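Local coordinates for protein Alpha/beta hydrolase (Streptomyces albidoflavus, PDB 6KSU) that probably catalyses macrolactamization of non-ribosomal peptides as a penicillin-binding-protein-like cyclase, coupling chain ends of opposite chirality, at residues V227-A232 with A240-H245; A332-R337 with A347-S352; D431-R436 with G447-E452. All blocks are in the same frame, centred on the assembly; numbering follows the deposited sequence.

Contact 1 (V227-A232 with A240-H245)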
ATOM      1  N   VAL A 227      -3.957  20.298   7.119  1.00 22.55           N
ATOM      2  CA  VAL A 227      -3.893  19.190   6.182  1.00 26.70           C
ATOM      3  C   VAL A 227      -3.637  19.735   4.788  1.00 24.30           C
ATOM      4  O   VAL A 227      -4.001  20.872   4.459  1.00 22.18           O
ATOM      5  CB  VAL A 227      -5.190  18.354   6.202  1.00 25.37           C
ATOM      6  CG1 VAL A 227      -5.222  17.506   7.434  1.00 20.56           C
ATOM      7  CG2 VAL A 227      -6.402  19.285   6.159  1.00 21.59           C
ATOM      8  N   ALA A 228      -3.024  18.890   3.958  1.00 19.19           N
ATOM      9  CA  ALA A 228      -2.818  19.195   2.561  1.00 23.22           C
ATOM     10  C   ALA A 228      -3.995  18.689   1.763  1.00 23.51           C
ATOM     11  O   ALA A 228      -4.496  17.592   2.009  1.00 22.89           O
ATOM     12  CB  ALA A 228      -1.531  18.559   2.040  1.00 21.21           C
ATOM     13  N   GLU A 229      -4.428  19.496   0.804  1.00 23.66           N
ATOM     14  CA  GLU A 229      -5.372  19.059  -0.207  1.00 29.19           C
ATOM     15  C   GLU A 229      -4.640  18.458  -1.406  1.00 23.76           C
ATOM     16  O   GLU A 229      -3.439  18.681  -1.622  1.00 15.75           O
ATOM     17  CB  GLU A 229      -6.246  20.227  -0.660  1.00 33.07           C
ATOM     18  CG  GLU A 229      -6.400  21.323   0.375  1.00 40.57           C
ATOM     19  CD  GLU A 229      -7.648  22.147   0.145  1.00 50.03           C
ATOM     20  OE1 GLU A 229      -7.785  23.228   0.760  1.00 62.66           O
ATOM     21  OE2 GLU A 229      -8.499  21.704  -0.654  1.00 54.26           O
ATOM     22  N   GLY A 230      -5.392  17.649  -2.174  1.00 23.70           N
ATOM     23  CA  GLY A 230      -4.881  17.066  -3.399  1.00 27.18           C
ATOM     24  C   GLY A 230      -5.101  17.958  -4.632  1.00 27.33           C
ATOM     25  O   GLY A 230      -5.992  18.809  -4.672  1.00 25.98           O
ATOM     26  N   HIS A 231      -4.270  17.733  -5.649  1.00 21.95           N
ATOM     27  CA  HIS A 231      -4.170  18.610  -6.800  1.00 23.07           C
ATOM     28  C   HIS A 231      -3.887  17.776  -8.038  1.00 27.92           C
ATOM     29  O   HIS A 231      -3.283  16.705  -7.957  1.00 27.45           O
ATOM     30  CB  HIS A 231      -3.062  19.673  -6.626  1.00 24.61           C
ATOM     31  CG  HIS A 231      -3.234  20.551  -5.416  1.00 27.91           C
ATOM     32  ND1 HIS A 231      -3.060  20.095  -4.123  1.00 22.73           N
ATOM     33  CD2 HIS A 231      -3.565  21.862  -5.306  1.00 29.10           C
ATOM     34  CE1 HIS A 231      -3.273  21.086  -3.273  1.00 23.32           C
ATOM     35  NE2 HIS A 231      -3.579  22.169  -3.965  1.00 28.51           N
ATOM     36  N   ALA A 232      -4.351  18.274  -9.186  1.00 24.74           N
ATOM     37  CA  ALA A 232      -4.129  17.634 -10.478  1.00 31.40           C
ATOM     38  C   ALA A 232      -4.203  18.685 -11.575  1.00 28.94           C
ATOM     39  O   ALA A 232      -5.049  19.580 -11.527  1.00 34.38           O
ATOM     40  CB  ALA A 232      -5.162  16.541 -10.761  1.00 32.44           C
ATOM     41  N   ALA A 240      -1.185  22.617 -11.197  1.00 29.41           N
ATOM     42  CA  ALA A 240      -2.135  21.660 -10.639  1.00 29.82           C
ATOM     43  C   ALA A 240      -3.148  22.391  -9.756  1.00 22.92           C
ATOM     44  O   ALA A 240      -2.780  23.259  -8.966  1.00 23.75           O
ATOM     45  CB  ALA A 240      -1.389  20.569  -9.849  1.00 19.57           C
ATOM     46  N   GLU A 241      -4.428  22.058  -9.891  1.00 28.57           N
ATOM     47  CA  GLU A 241      -5.452  22.701  -9.082  1.00 34.77           C
ATOM     48  C   GLU A 241      -6.124  21.659  -8.193  1.00 30.58           C
ATOM     49  O   GLU A 241      -5.999  20.459  -8.424  1.00 32.43           O
ATOM     50  CB  GLU A 241      -6.494  23.432  -9.953  1.00 34.53           C
ATOM     51  CG  GLU A 241      -7.796  23.871  -9.220  1.00 48.98           C
ATOM     52  CD  GLU A 241      -7.599  24.884  -8.074  1.00 57.83           C
ATOM     53  OE1 GLU A 241      -7.064  24.526  -6.991  1.00 44.96           O
ATOM     54  OE2 GLU A 241      -7.989  26.059  -8.264  1.00 66.05           O
ATOM     55  N   HIS A 242      -6.785  22.141  -7.135  1.00 36.42           N
ATOM     56  CA  HIS A 242      -7.558  21.313  -6.211  1.00 36.38           C
ATOM     57  C   HIS A 242      -8.335  20.221  -6.942  1.00 35.59           C
ATOM     58  O   HIS A 242      -8.951  20.463  -7.985  1.00 36.08           O
ATOM     59  CB  HIS A 242      -8.528  22.196  -5.423  1.00 26.62           C
ATOM     60  CG  HIS A 242      -9.437  21.437  -4.514  1.00 37.34           C
ATOM     61  ND1 HIS A 242      -9.042  20.973  -3.276  1.00 39.78           N
ATOM     62  CD2 HIS A 242     -10.723  21.045  -4.670  1.00 39.28           C
ATOM     63  CE1 HIS A 242     -10.052  20.340  -2.704  1.00 39.58           C
ATOM     64  NE2 HIS A 242     -11.081  20.365  -3.532  1.00 42.46           N
ATOM     65  N   VAL A 243      -8.282  19.008  -6.395  1.00 30.01           N
ATOM     66  CA  VAL A 243      -9.075  17.894  -6.892  1.00 32.75           C
ATOM     67  C   VAL A 243      -9.803  17.290  -5.702  1.00 39.89           C
ATOM     68  O   VAL A 243      -9.215  17.094  -4.626  1.00 34.93           O
ATOM     69  CB  VAL A 243      -8.221  16.846  -7.648  1.00 32.85           C
ATOM     70  CG1 VAL A 243      -7.361  16.037  -6.719  1.00 34.50           C
ATOM     71  CG2 VAL A 243      -9.104  15.924  -8.492  1.00 38.27           C
ATOM     72  N   ASP A 244     -11.100  17.074  -5.869  1.00 40.20           N
ATOM     73  CA  ASP A 244     -11.894  16.421  -4.844  1.00 48.46           C
ATOM     74  C   ASP A 244     -11.693  14.918  -4.928  1.00 48.55           C
ATOM     75  O   ASP A 244     -11.731  14.342  -6.019  1.00 44.60           O
ATOM     76  CB  ASP A 244     -13.368  16.772  -5.010  1.00 53.74           C
ATOM     77  CG  ASP A 244     -13.713  18.083  -4.356  1.00 63.17           C
ATOM     78  OD1 ASP A 244     -13.102  18.384  -3.300  1.00 57.48           O
ATOM     79  OD2 ASP A 244     -14.568  18.817  -4.907  1.00 67.45           O
ATOM     80  N   HIS A 245     -11.450  14.297  -3.776  1.00 48.50           N
ATOM     81  CA  HIS A 245     -11.423  12.848  -3.637  1.00 58.45           C
ATOM     82  C   HIS A 245     -12.627  12.416  -2.812  1.00 62.51           C
ATOM     83  O   HIS A 245     -12.919  13.014  -1.768  1.00 62.53           O
ATOM     84  CB  HIS A 245     -10.131  12.372  -2.965  1.00 55.67           C
ATOM     85  CG  HIS A 245     -10.004  12.802  -1.534  1.00 60.89           C
ATOM     86  ND1 HIS A 245      -9.436  14.003  -1.163  1.00 63.38           N
ATOM     87  CD2 HIS A 245     -10.390  12.198  -0.384  1.00 58.65           C
ATOM     88  CE1 HIS A 245      -9.467  14.116   0.153  1.00 64.16           C
ATOM     89  NE2 HIS A 245     -10.044  13.035   0.649  1.00 64.13           N
TER
HETATM   90  O   HOH W   1      -7.760  17.116  -1.705  1.00 36.85           O
HETATM   91  O   HOH W   2      -7.990  19.602 -10.660  1.00 35.18           O
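Turning CG anti to the backbone N (chi1 176°) swings the His242 ring back toward Glu229, although its CB leaves the backbone in the other direction. Glu229 answers with a first torsion near eclipsed (chi1 -26°) and an extended chain beyond CG, which bring its OE2 to 2.8 Å from His242 ND1. The two groups cross obliquely, carboxylate and imidazole planes 88° apart. The ring's other nitrogen, His242 NE2, donates to Asp244 OD1 over 2.8 Å, meeting it from above the carboxylate plane. These side chains lie beside a very short antiparallel beta hairpin, strands 231-232 and 241-242, within the beta-lactamase-family region of the chain. Ala232 and Glu241 form its hydrogen-bonded pair: Ala232 N reaches Glu241 O at 2.8 Å, and Glu241 N returns the bond to Ala232 O at 3.0 Å. Beyond the non-hydrogen-bonded pair of His231 and His242, Val243 N still finds Gly230 O at 2.9 Å, while Val243 CG1 rests 3.6 Å from Gly230 C. His231 packs on the other strand through its CB, 3.7 Å from Ala240 CB. Its imidazole has polar partners elsewhere in the chain, ND1 bonding to Asn351 O and NE2 to Val67 N, a pairing consistent with a neutral ring protonated at ND1.

Contact 2 (A332-R337 with A347-S352)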
ATOM      1  N   ALA A 332      -2.848  12.870  -4.422  1.00 26.57           N
ATOM      2  CA  ALA A 332      -1.805  12.821  -3.411  1.00 26.40           C
ATOM      3  C   ALA A 332      -1.190  11.429  -3.387  1.00 25.87           C
ATOM      4  O   ALA A 332      -1.838  10.440  -3.708  1.00 22.69           O
ATOM      5  CB  ALA A 332      -2.347  13.225  -2.016  1.00 24.17           C
ATOM      6  N   SER A 333       0.085  11.370  -3.035  1.00 27.93           N
ATOM      7  CA  SER A 333       0.807  10.113  -2.984  1.00 21.06           C
ATOM      8  C   SER A 333       1.638  10.111  -1.716  1.00 25.79           C
ATOM      9  O   SER A 333       1.893  11.166  -1.107  1.00 15.63           O
ATOM     10  CB  SER A 333       1.725   9.903  -4.201  1.00 22.28           C
ATOM     11  OG  SER A 333       2.673  10.951  -4.306  1.00 26.83           O
ATOM     12  N   CYS A 334       2.090   8.910  -1.353  1.00 21.57           N
ATOM     13  CA  CYS A 334       2.851   8.718  -0.127  1.00 22.91           C
ATOM     14  C   CYS A 334       3.694   7.454  -0.246  1.00 18.09           C
ATOM     15  O   CYS A 334       3.169   6.403  -0.594  1.00 17.43           O
ATOM     16  CB  CYS A 334       1.879   8.633   1.045  1.00 20.53           C
ATOM     17  SG  CYS A 334       2.610   8.142   2.547  1.00 24.18           S
ATOM     18  N   ASN A 335       4.990   7.551   0.056  1.00 20.12           N
ATOM     19  CA  ASN A 335       5.905   6.421  -0.050  1.00 21.10           C
ATOM     20  C   ASN A 335       6.789   6.361   1.182  1.00 22.46           C
ATOM     21  O   ASN A 335       7.323   7.381   1.604  1.00 20.80           O
ATOM     22  CB  ASN A 335       6.830   6.497  -1.277  1.00 24.52           C
ATOM     23  CG  ASN A 335       6.074   6.632  -2.574  1.00 26.86           C
ATOM     24  OD1 ASN A 335       5.755   7.748  -3.011  1.00 25.05           O
ATOM     25  ND2 ASN A 335       5.773   5.492  -3.199  1.00 19.85           N
ATOM     26  N   LEU A 336       6.961   5.149   1.721  1.00 20.19           N
ATOM     27  CA  LEU A 336       7.801   4.874   2.876  1.00 23.25           C
ATOM     28  C   LEU A 336       8.796   3.778   2.524  1.00 23.18           C
ATOM     29  O   LEU A 336       8.445   2.801   1.848  1.00 22.17           O
ATOM     30  CB  LEU A 336       6.960   4.439   4.093  1.00 22.45           C
ATOM     31  CG  LEU A 336       7.741   3.829   5.260  1.00 22.25           C
ATOM     32  CD1 LEU A 336       8.692   4.853   5.876  1.00 22.00           C
ATOM     33  CD2 LEU A 336       6.781   3.328   6.298  1.00 19.65           C
ATOM     34  N   ARG A 337      10.035   3.929   2.996  1.00 20.12           N
ATOM     35  CA  ARG A 337      11.080   2.954   2.697  1.00 23.04           C
ATOM     36  C   ARG A 337      12.012   2.831   3.883  1.00 24.83           C
ATOM     37  O   ARG A 337      12.471   3.846   4.421  1.00 20.97           O
ATOM     38  CB  ARG A 337      11.886   3.341   1.449  1.00 19.79           C
ATOM     39  CG  ARG A 337      11.097   3.302   0.167  1.00 23.28           C
ATOM     40  CD  ARG A 337      10.715   1.864  -0.240  1.00 20.47           C
ATOM     41  NE  ARG A 337      10.127   1.819  -1.575  1.00 20.51           N
ATOM     42  CZ  ARG A 337       8.853   2.105  -1.847  1.00 24.67           C
ATOM     43  NH1 ARG A 337       8.017   2.429  -0.864  1.00 22.18           N
ATOM     44  NH2 ARG A 337       8.395   2.034  -3.096  1.00 24.33           N
ATOM     45  N   ALA A 347      10.664   8.899   3.908  1.00 14.92           N
ATOM     46  CA  ALA A 347       9.255   8.964   3.582  1.00 15.38           C
ATOM     47  C   ALA A 347       9.053  10.178   2.713  1.00 22.00           C
ATOM     48  O   ALA A 347       9.735  11.192   2.887  1.00 17.32           O
ATOM     49  CB  ALA A 347       8.377   9.060   4.823  1.00 16.94           C
ATOM     50  N   LEU A 348       8.136  10.060   1.761  1.00 17.01           N
ATOM     51  CA  LEU A 348       7.821  11.163   0.868  1.00 19.23           C
ATOM     52  C   LEU A 348       6.316  11.323   0.867  1.00 20.55           C
ATOM     53  O   LEU A 348       5.594  10.329   0.701  1.00 14.92           O
ATOM     54  CB  LEU A 348       8.352  10.887  -0.548  1.00 19.56           C
ATOM     55  CG  LEU A 348       8.004  11.890  -1.633  1.00 17.66           C
ATOM     56  CD1 LEU A 348       8.737  13.166  -1.392  1.00 16.21           C
ATOM     57  CD2 LEU A 348       8.282  11.330  -3.021  1.00 22.28           C
ATOM     58  N   THR A 349       5.836  12.550   1.106  1.00 14.87           N
ATOM     59  CA  THR A 349       4.437  12.873   0.851  1.00 15.32           C
ATOM     60  C   THR A 349       4.368  13.930  -0.243  1.00 22.43           C
ATOM     61  O   THR A 349       5.242  14.795  -0.340  1.00 17.10           O
ATOM     62  CB  THR A 349       3.680  13.329   2.109  1.00 16.98           C
ATOM     63  OG1 THR A 349       4.287  14.492   2.715  1.00 16.94           O
ATOM     64  CG2 THR A 349       3.609  12.187   3.131  1.00 19.91           C
ATOM     65  N   ALA A 350       3.359  13.814  -1.104  1.00 18.22           N
ATOM     66  CA  ALA A 350       3.158  14.786  -2.161  1.00 22.32           C
ATOM     67  C   ALA A 350       1.663  14.951  -2.345  1.00 23.74           C
ATOM     68  O   ALA A 350       0.895  14.016  -2.118  1.00 27.90           O
ATOM     69  CB  ALA A 350       3.850  14.373  -3.467  1.00 17.84           C
ATOM     70  N   ASN A 351       1.254  16.152  -2.736  1.00 22.22           N
ATOM     71  CA  ASN A 351      -0.162  16.455  -2.835  1.00 22.98           C
ATOM     72  C   ASN A 351      -0.546  16.920  -4.241  1.00 24.87           C
ATOM     73  O   ASN A 351      -1.488  17.694  -4.401  1.00 21.59           O
ATOM     74  CB  ASN A 351      -0.591  17.465  -1.755  1.00 20.11           C
ATOM     75  CG  ASN A 351      -0.077  18.906  -1.993  1.00 24.29           C
ATOM     76  OD1 ASN A 351       0.965  19.123  -2.611  1.00 28.48           O
ATOM     77  ND2 ASN A 351      -0.806  19.889  -1.461  1.00 20.80           N
ATOM     78  N   SER A 352       0.118  16.402  -5.275  1.00 24.50           N
ATOM     79  CA  SER A 352      -0.427  16.495  -6.630  1.00 24.61           C
ATOM     80  C   SER A 352      -0.276  15.153  -7.353  1.00 26.55           C
ATOM     81  O   SER A 352       0.517  14.298  -6.962  1.00 24.66           O
ATOM     82  CB  SER A 352       0.233  17.608  -7.450  1.00 21.48           C
ATOM     83  OG  SER A 352       1.529  17.209  -7.836  1.00 25.92           O
TER
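Ser333 and Ala350 face each other as a hydrogen-bonded pair, and between them the serine hydroxyl lies alongside a methyl: with OG set between the backbone N and the carbonyl carbon (chi1 59°), Ser333 OG comes to 3.7 Å from Ala350 CB. Two residues farther along the same face, Asn335 pairs with Leu348. Asn335 leaves its amide beside the leucine branch, OD1 lying 4.4 Å from Leu348 CD2, while ND2 is spent on Asp326 of the neighbouring strand. Trp359 of helix 355-365 covers both residues, so polar and apolar groups share one lid. The other face belongs to Cys334, Thr349, Leu336 and Ala347. Here Cys334 SG is directed anti to the backbone N (chi1 170°) and approaches Thr349 CG2 at 4.2 Å; the threonine hydroxyl bonds instead to Gln48 on the next strand. Leu336 CD1 touches Ala347 CB at 4.3 Å, and Leu264 of helix 261-268 packs on Cys334 and Ala347. Four backbone bonds hold this register, among them Leu348 N to Asn335 O at 2.8 Å. The strand axes run 4.7 Å apart and almost exactly antiparallel, at 178°. Cys334 also touches Val84, next to Ser83, the probable nucleophile of an SxxK motif. An antiparallel hairpin at the centre of a sheet with helices on both faces is characteristic of the serine beta-lactamase and penicillin-binding-protein fold.

Contact 3 (D431-R436 with G447-E452)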
ATOM      1  N   ASP A 431       4.287 -19.394 -17.077  1.00 27.42           N
ATOM      2  CA  ASP A 431       2.898 -18.944 -16.946  1.00 29.23           C
ATOM      3  C   ASP A 431       2.788 -17.414 -16.947  1.00 33.17           C
ATOM      4  O   ASP A 431       1.828 -16.853 -16.419  1.00 25.55           O
ATOM      5  CB  ASP A 431       2.223 -19.525 -15.686  1.00 35.95           C
ATOM      6  CG  ASP A 431       1.708 -20.976 -15.873  1.00 38.42           C
ATOM      7  OD1 ASP A 431       1.517 -21.672 -14.851  1.00 42.98           O
ATOM      8  OD2 ASP A 431       1.488 -21.425 -17.021  1.00 38.49           O
ATOM      9  N   LEU A 432       3.753 -16.720 -17.540  1.00 31.19           N
ATOM     10  CA  LEU A 432       3.638 -15.281 -17.697  1.00 33.14           C
ATOM     11  C   LEU A 432       2.728 -14.929 -18.870  1.00 32.33           C
ATOM     12  O   LEU A 432       2.454 -15.745 -19.752  1.00 28.01           O
ATOM     13  CB  LEU A 432       5.016 -14.656 -17.912  1.00 36.55           C
ATOM     14  CG  LEU A 432       5.814 -14.339 -16.650  1.00 44.53           C
ATOM     15  CD1 LEU A 432       7.307 -14.597 -16.862  1.00 46.94           C
ATOM     16  CD2 LEU A 432       5.546 -12.894 -16.265  1.00 41.33           C
ATOM     17  N   PHE A 433       2.266 -13.680 -18.880  1.00 32.26           N
ATOM     18  CA  PHE A 433       1.510 -13.184 -20.014  1.00 26.52           C
ATOM     19  C   PHE A 433       1.643 -11.680 -20.082  1.00 31.35           C
ATOM     20  O   PHE A 433       1.755 -10.995 -19.056  1.00 27.17           O
ATOM     21  CB  PHE A 433       0.026 -13.548 -19.946  1.00 26.77           C
ATOM     22  CG  PHE A 433      -0.760 -12.762 -18.928  1.00 29.70           C
ATOM     23  CD1 PHE A 433      -1.098 -13.333 -17.708  1.00 29.62           C
ATOM     24  CD2 PHE A 433      -1.191 -11.464 -19.197  1.00 32.30           C
ATOM     25  CE1 PHE A 433      -1.842 -12.637 -16.789  1.00 27.65           C
ATOM     26  CE2 PHE A 433      -1.917 -10.751 -18.266  1.00 31.88           C
ATOM     27  CZ  PHE A 433      -2.249 -11.332 -17.069  1.00 30.01           C
ATOM     28  N   VAL A 434       1.583 -11.174 -21.304  1.00 27.89           N
ATOM     29  CA  VAL A 434       1.523  -9.747 -21.572  1.00 23.97           C
ATOM     30  C   VAL A 434       0.283  -9.488 -22.417  1.00 30.57           C
ATOM     31  O   VAL A 434       0.058 -10.171 -23.428  1.00 28.59           O
ATOM     32  CB  VAL A 434       2.793  -9.273 -22.286  1.00 29.69           C
ATOM     33  CG1 VAL A 434       2.650  -7.819 -22.750  1.00 27.23           C
ATOM     34  CG2 VAL A 434       3.981  -9.443 -21.373  1.00 28.69           C
ATOM     35  N   ALA A 435      -0.542  -8.537 -21.982  1.00 25.93           N
ATOM     36  CA  ALA A 435      -1.739  -8.122 -22.711  1.00 25.50           C
ATOM     37  C   ALA A 435      -1.475  -6.730 -23.274  1.00 27.84           C
ATOM     38  O   ALA A 435      -1.299  -5.776 -22.509  1.00 25.13           O
ATOM     39  CB  ALA A 435      -2.967  -8.114 -21.802  1.00 17.46           C
ATOM     40  N   ARG A 436      -1.431  -6.606 -24.595  1.00 27.76           N
ATOM     41  CA  ARG A 436      -1.198  -5.307 -25.220  1.00 28.21           C
ATOM     42  C   ARG A 436      -2.537  -4.715 -25.635  1.00 26.51           C
ATOM     43  O   ARG A 436      -3.335  -5.389 -26.288  1.00 26.22           O
ATOM     44  CB  ARG A 436      -0.252  -5.396 -26.419  1.00 28.97           C
ATOM     45  CG  ARG A 436       0.082  -3.995 -27.035  1.00 43.60           C
ATOM     46  CD  ARG A 436       1.463  -3.375 -26.638  1.00 44.75           C
ATOM     47  NE  ARG A 436       1.354  -2.235 -25.712  1.00 50.30           N
ATOM     48  CZ  ARG A 436       2.323  -1.349 -25.470  1.00 39.04           C
ATOM     49  NH1 ARG A 436       3.489  -1.435 -26.091  1.00 42.86           N
ATOM     50  NH2 ARG A 436       2.119  -0.362 -24.623  1.00 42.27           N
ATOM     51  N   GLY A 447       1.131  -9.962 -16.323  1.00 29.26           N
ATOM     52  CA  GLY A 447       0.702 -10.738 -15.192  1.00 28.03           C
ATOM     53  C   GLY A 447       1.158 -12.178 -15.329  1.00 28.65           C
ATOM     54  O   GLY A 447       1.993 -12.491 -16.179  1.00 32.44           O
ATOM     55  N   ARG A 448       0.626 -13.058 -14.484  1.00 26.53           N
ATOM     56  CA  ARG A 448       0.855 -14.492 -14.609  1.00 30.56           C
ATOM     57  C   ARG A 448      -0.427 -15.247 -14.295  1.00 23.66           C
ATOM     58  O   ARG A 448      -1.346 -14.736 -13.653  1.00 21.29           O
ATOM     59  CB  ARG A 448       1.967 -15.005 -13.693  1.00 30.43           C
ATOM     60  CG  ARG A 448       1.624 -14.918 -12.190  1.00 32.09           C
ATOM     61  CD  ARG A 448       2.682 -15.599 -11.360  1.00 28.05           C
ATOM     62  NE  ARG A 448       2.374 -15.526  -9.945  1.00 32.28           N
ATOM     63  CZ  ARG A 448       3.166 -15.991  -8.987  1.00 35.81           C
ATOM     64  NH1 ARG A 448       4.323 -16.564  -9.290  1.00 33.05           N
ATOM     65  NH2 ARG A 448       2.794 -15.877  -7.721  1.00 35.74           N
ATOM     66  N   PHE A 449      -0.489 -16.460 -14.813  1.00 25.51           N
ATOM     67  CA  PHE A 449      -1.468 -17.447 -14.388  1.00 27.59           C
ATOM     68  C   PHE A 449      -0.903 -18.291 -13.261  1.00 23.37           C
ATOM     69  O   PHE A 449       0.307 -18.505 -13.157  1.00 24.95           O
ATOM     70  CB  PHE A 449      -1.879 -18.330 -15.561  1.00 29.83           C
ATOM     71  CG  PHE A 449      -2.525 -17.554 -16.658  1.00 27.62           C
ATOM     72  CD1 PHE A 449      -3.867 -17.248 -16.594  1.00 28.33           C
ATOM     73  CD2 PHE A 449      -1.772 -17.056 -17.701  1.00 32.03           C
ATOM     74  CE1 PHE A 449      -4.455 -16.496 -17.590  1.00 37.91           C
ATOM     75  CE2 PHE A 449      -2.352 -16.305 -18.691  1.00 29.49           C
ATOM     76  CZ  PHE A 449      -3.692 -16.025 -18.637  1.00 30.17           C
ATOM     77  N   VAL A 450      -1.798 -18.753 -12.403  1.00 22.70           N
ATOM     78  CA  VAL A 450      -1.444 -19.582 -11.261  1.00 26.10           C
ATOM     79  C   VAL A 450      -2.346 -20.808 -11.262  1.00 25.05           C
ATOM     80  O   VAL A 450      -3.563 -20.692 -11.456  1.00 26.17           O
ATOM     81  CB  VAL A 450      -1.567 -18.798  -9.937  1.00 24.50           C
ATOM     82  CG1 VAL A 450      -1.165 -19.672  -8.747  1.00 23.83           C
ATOM     83  CG2 VAL A 450      -0.702 -17.557 -10.013  1.00 21.96           C
ATOM     84  N   ARG A 451      -1.740 -21.974 -11.070  1.00 25.71           N
ATOM     85  CA  ARG A 451      -2.432 -23.245 -10.910  1.00 29.77           C
ATOM     86  C   ARG A 451      -2.373 -23.671  -9.450  1.00 31.34           C
ATOM     87  O   ARG A 451      -1.422 -23.344  -8.731  1.00 31.94           O
ATOM     88  CB  ARG A 451      -1.790 -24.342 -11.770  1.00 28.94           C
ATOM     89  CG  ARG A 451      -1.786 -24.056 -13.274  1.00 33.29           C
ATOM     90  CD  ARG A 451      -0.808 -24.947 -14.048  1.00 31.45           C
ATOM     91  NE  ARG A 451      -0.327 -24.273 -15.248  1.00 34.25           N
ATOM     92  CZ  ARG A 451      -0.981 -24.273 -16.406  1.00 31.79           C
ATOM     93  NH1 ARG A 451      -2.140 -24.914 -16.493  1.00 26.62           N
ATOM     94  NH2 ARG A 451      -0.488 -23.625 -17.464  1.00 37.41           N
ATOM     95  N   GLU A 452      -3.398 -24.411  -9.019  1.00 29.65           N
ATOM     96  CA  GLU A 452      -3.363 -25.025  -7.697  1.00 36.38           C
ATOM     97  C   GLU A 452      -2.452 -26.244  -7.658  1.00 32.36           C
ATOM     98  O   GLU A 452      -1.902 -26.559  -6.601  1.00 35.38           O
ATOM     99  CB  GLU A 452      -4.770 -25.414  -7.240  1.00 33.97           C
ATOM    100  CG  GLU A 452      -5.702 -24.239  -7.171  1.00 43.29           C
ATOM    101  CD  GLU A 452      -7.052 -24.564  -6.555  1.00 50.48           C
ATOM    102  OE1 GLU A 452      -7.089 -25.162  -5.459  1.00 54.02           O
ATOM    103  OE2 GLU A 452      -8.080 -24.196  -7.175  1.00 53.08           O
TER
HETATM  104  O   HOH W   3       1.033 -21.928 -11.716  1.00 36.41           O
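Phe433 lays its ring over the backbone of Gly447 and meets the ring of Phe449. Phe433 CB starts the contact at 3.9 Å from Phe449 CE2, and the first torsion (chi1 73°) then tips the ring over Gly447. Phe433 CG lies near both Phe449 CE2 and Gly447 O. Phe433 CD1 presses closest on its aromatic neighbour, 3.4 Å from Phe449 CE2, the two ring planes inclined at 48°. One step on, Phe433 CE1 meets Arg448 N at 3.4 Å, while on the other branch CD2 and CE2 lie over Gly447 N. At the tip, Phe433 CZ rests 3.5 Å from Gly447 CA, which sits over the ring face in a CH-pi contact made possible by the glycine's lack of a side chain. Leu425, Leu427 and Leu461 of the flanking strands also pack on Phe433 in the C-terminal eight-stranded antiparallel barrel. At Asp431 the character changes. Asp431 O receives Phe449 N at 2.8 Å. Arg451 grips the Asp431 carboxylate side-on, NE to OD1 at 3.2 Å and NH2 to OD2 at 3.0 Å, both on the syn side. The two planar groups are 42° apart. Water 3 links Asp431 OD1 to Arg451 N, and Arg451 NH1 bonds to Gly456 O. The paired bonds restrict rotation of both charged groups, and the nearby guanidinium would be expected to favour the ionised form of Asp431.

How the contacts relate
Followed from the N terminus, the three contacts come in series, each closing a hairpin before the next opens; none nests in or crosses another. Contact 1 closes the small loop between 232 and 240, and contact 2 the turn joining strands 332-339 and 344-350 of the seven-stranded sheet. These two, their centres 14 Å apart, touch at Asn351, just after strand 344-350, tying the small hairpin to the end of that strand in the interior of the main sheet. Contact 3 closes a hairpin of the separate C-terminal barrel, across the chain's centre from contact 2, with nearest atoms about 19 Å apart.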